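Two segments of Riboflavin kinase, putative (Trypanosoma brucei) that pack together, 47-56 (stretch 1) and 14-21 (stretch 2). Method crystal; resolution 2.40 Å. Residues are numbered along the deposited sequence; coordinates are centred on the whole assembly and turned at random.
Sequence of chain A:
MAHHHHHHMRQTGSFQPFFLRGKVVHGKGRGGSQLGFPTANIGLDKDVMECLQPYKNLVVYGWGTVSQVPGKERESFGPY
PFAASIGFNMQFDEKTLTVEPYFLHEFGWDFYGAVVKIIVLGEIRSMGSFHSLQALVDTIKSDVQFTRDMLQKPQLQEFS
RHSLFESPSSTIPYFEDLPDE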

# COMPACT_ATOMS: atom_id res chain seq x y z
N ASP A 47 15.96 5.07 -7.58
CA ASP A 47 15.79 3.79 -8.28
C ASP A 47 14.39 3.20 -8.10
O ASP A 47 13.78 2.73 -9.05
CB ASP A 47 16.85 2.78 -7.80
CG ASP A 47 16.65 1.39 -8.37
OD1 ASP A 47 17.34 1.04 -9.36
OD2 ASP A 47 15.79 0.64 -7.84
N VAL A 48 13.90 3.22 -6.86
CA VAL A 48 12.59 2.65 -6.56
C VAL A 48 11.46 3.50 -7.14
O VAL A 48 10.44 2.97 -7.56
CB VAL A 48 12.40 2.46 -5.04
CG1 VAL A 48 10.97 2.04 -4.72
CG2 VAL A 48 13.39 1.44 -4.51
N MET A 49 11.65 4.82 -7.18
CA MET A 49 10.73 5.73 -7.87
C MET A 49 10.58 5.37 -9.35
O MET A 49 9.49 5.49 -9.92
CB MET A 49 11.20 7.18 -7.74
CG MET A 49 10.85 7.84 -6.41
SD MET A 49 11.25 9.61 -6.33
CE MET A 49 10.50 10.22 -7.84
N GLU A 50 11.68 4.93 -9.97
CA GLU A 50 11.68 4.51 -11.37
C GLU A 50 10.87 3.23 -11.57
O GLU A 50 10.12 3.11 -12.54
CB GLU A 50 13.11 4.30 -11.88
CG GLU A 50 13.21 4.15 -13.40
CD GLU A 50 14.63 3.84 -13.88
OE1 GLU A 50 15.40 3.19 -13.15
OE2 GLU A 50 14.96 4.24 -15.02
N CYS A 51 11.05 2.27 -10.67
CA CYS A 51 10.28 1.03 -10.70
C CYS A 51 8.77 1.27 -10.60
O CYS A 51 7.98 0.56 -11.21
CB CYS A 51 10.72 0.11 -9.56
SG CYS A 51 12.30 -0.70 -9.83
N LEU A 52 8.38 2.28 -9.82
CA LEU A 52 6.97 2.56 -9.56
C LEU A 52 6.27 3.36 -10.67
O LEU A 52 5.05 3.47 -10.67
CB LEU A 52 6.82 3.31 -8.23
CG LEU A 52 7.24 2.51 -6.99
CD1 LEU A 52 7.39 3.42 -5.79
CD2 LEU A 52 6.26 1.38 -6.72
N GLN A 53 7.04 3.89 -11.62
CA GLN A 53 6.49 4.73 -12.67
C GLN A 53 5.27 4.14 -13.39
O GLN A 53 4.30 4.85 -13.62
CB GLN A 53 7.57 5.12 -13.69
CG GLN A 53 8.59 6.15 -13.18
CD GLN A 53 7.95 7.48 -12.78
OE1 GLN A 53 8.16 7.97 -11.67
NE2 GLN A 53 7.17 8.07 -13.68
N PRO A 54 5.29 2.83 -13.72
CA PRO A 54 4.12 2.25 -14.39
C PRO A 54 2.84 2.20 -13.54
O PRO A 54 1.79 1.80 -14.04
CB PRO A 54 4.57 0.82 -14.72
CG PRO A 54 6.04 0.80 -14.53
CD PRO A 54 6.34 1.82 -13.50
N TYR A 55 2.93 2.59 -12.27
CA TYR A 55 1.81 2.50 -11.34
C TYR A 55 1.31 3.87 -10.86
O TYR A 55 0.43 3.95 -10.01
CB TYR A 55 2.22 1.66 -10.13
CG TYR A 55 2.78 0.31 -10.51
CD1 TYR A 55 4.15 0.09 -10.55
CD2 TYR A 55 1.94 -0.73 -10.88
CE1 TYR A 55 4.67 -1.14 -10.92
CE2 TYR A 55 2.45 -1.97 -11.25
CZ TYR A 55 3.82 -2.17 -11.27
OH TYR A 55 4.33 -3.39 -11.63
N LYS A 56 1.85 4.95 -11.43
CA LYS A 56 1.49 6.30 -11.01
C LYS A 56 0.10 6.68 -11.49
O LYS A 56 -0.33 6.23 -12.56
CB LYS A 56 2.51 7.33 -11.50
CG LYS A 56 2.48 7.66 -12.99
CD LYS A 56 3.72 8.45 -13.38
CE LYS A 56 3.66 8.95 -14.81
NZ LYS A 56 4.89 9.74 -15.17
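Stretch 2, residues 14-21: SFQPFFLR

Stretch 2 packs against stretch 1 in a small, mainly apolar contact that centres on Tyr 55 and is fastened by one side-chain-to-backbone hydrogen bond. Residues 14-17 run as an irregular, largely extended segment into a β-strand, 18-21, which lies nearly antiparallel to helix 47-52: their axes make a signed crossing angle of -151° and approach to 11.0 Å, and 314 Å² of surface is buried in total. In keeping with the opposed directions, Leu 20 lies nearest Val 48, Phe 18 nearest Leu 52 and Phe 15 nearest Tyr 55, by CA positions.

Strand alternation directs Phe 18 and Leu 20 toward stretch 1, while Phe 19 between them stays out of reach. Leu 20 CD1 meets Val 48 CG1 at 3.6 Å, and Leu 20 CD2 lies 4.1 Å from Leu 52 CD2. Phe 18, with chi1 in the p well, bridges two partners: its CZ is 3.7 Å from Leu 52 CD2, and its CD2 lies over one face of the Tyr 55 ring, 3.4 Å from Tyr 55 CZ. Phe 15, chi1 t, offers its ring face to the edge of Tyr 55 in an offset edge-to-face pair, centroids 5.4 Å apart. At the tip of its side chain, Tyr 55 OH donates a short hydrogen bond to Gln 16 O (2.5 Å), anchoring the backbone ahead of the strand.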

# COMPACT_ATOMS: atom_id res chain seq x y z
N SER A 14 -2.68 -7.08 -17.45
CA SER A 14 -1.79 -6.00 -17.84
C SER A 14 -1.12 -5.43 -16.58
O SER A 14 -0.08 -4.77 -16.68
CB SER A 14 -2.55 -4.90 -18.59
OG SER A 14 -3.46 -4.22 -17.74
N PHE A 15 -1.71 -5.69 -15.42
CA PHE A 15 -1.17 -5.20 -14.16
C PHE A 15 -0.09 -6.13 -13.64
O PHE A 15 -0.34 -7.31 -13.41
CB PHE A 15 -2.26 -5.05 -13.09
CG PHE A 15 -1.78 -4.38 -11.83
CD1 PHE A 15 -1.85 -3.01 -11.69
CD2 PHE A 15 -1.22 -5.12 -10.80
CE1 PHE A 15 -1.38 -2.38 -10.56
CE2 PHE A 15 -0.75 -4.51 -9.66
CZ PHE A 15 -0.84 -3.13 -9.53
N GLN A 16 1.11 -5.59 -13.45
CA GLN A 16 2.24 -6.35 -12.92
C GLN A 16 2.32 -6.20 -11.39
O GLN A 16 2.60 -5.11 -10.89
CB GLN A 16 3.54 -5.88 -13.58
CG GLN A 16 4.83 -6.40 -12.92
CD GLN A 16 4.98 -7.91 -13.00
OE1 GLN A 16 5.07 -8.49 -14.08
NE2 GLN A 16 5.04 -8.56 -11.84
N PRO A 17 2.07 -7.29 -10.64
CA PRO A 17 2.21 -7.19 -9.19
C PRO A 17 3.67 -7.06 -8.78
O PRO A 17 4.56 -7.47 -9.52
CB PRO A 17 1.63 -8.53 -8.68
CG PRO A 17 0.95 -9.14 -9.82
CD PRO A 17 1.67 -8.65 -11.03
N PHE A 18 3.90 -6.49 -7.60
CA PHE A 18 5.25 -6.28 -7.12
C PHE A 18 5.30 -6.25 -5.60
O PHE A 18 4.28 -6.32 -4.92
CB PHE A 18 5.83 -4.98 -7.69
CG PHE A 18 5.12 -3.73 -7.23
CD1 PHE A 18 5.48 -3.11 -6.04
CD2 PHE A 18 4.10 -3.17 -7.98
CE1 PHE A 18 4.84 -1.97 -5.60
CE2 PHE A 18 3.45 -2.03 -7.56
CZ PHE A 18 3.82 -1.42 -6.36
N PHE A 19 6.53 -6.15 -5.09
CA PHE A 19 6.81 -6.07 -3.67
C PHE A 19 7.54 -4.76 -3.40
O PHE A 19 8.34 -4.32 -4.22
CB PHE A 19 7.67 -7.27 -3.26
CG PHE A 19 8.16 -7.22 -1.84
CD1 PHE A 19 9.47 -6.85 -1.56
CD2 PHE A 19 7.32 -7.55 -0.79
CE1 PHE A 19 9.93 -6.81 -0.25
CE2 PHE A 19 7.77 -7.51 0.52
CZ PHE A 19 9.08 -7.14 0.79
N LEU A 20 7.25 -4.14 -2.26
CA LEU A 20 7.89 -2.88 -1.90
C LEU A 20 8.16 -2.85 -0.41
O LEU A 20 7.27 -3.13 0.39
CB LEU A 20 7.00 -1.69 -2.32
CG LEU A 20 7.53 -0.27 -2.10
CD1 LEU A 20 8.92 -0.07 -2.69
CD2 LEU A 20 6.55 0.76 -2.70
N ARG A 21 9.39 -2.52 -0.05
CA ARG A 21 9.79 -2.41 1.36
C ARG A 21 10.41 -1.04 1.59
O ARG A 21 11.28 -0.62 0.82
CB ARG A 21 10.79 -3.51 1.73
CG ARG A 21 11.31 -3.43 3.18
CD ARG A 21 12.26 -4.57 3.53
NE ARG A 21 13.42 -4.64 2.63
CZ ARG A 21 13.67 -5.62 1.76
NH1 ARG A 21 12.87 -6.67 1.65
NH2 ARG A 21 14.76 -5.56 0.99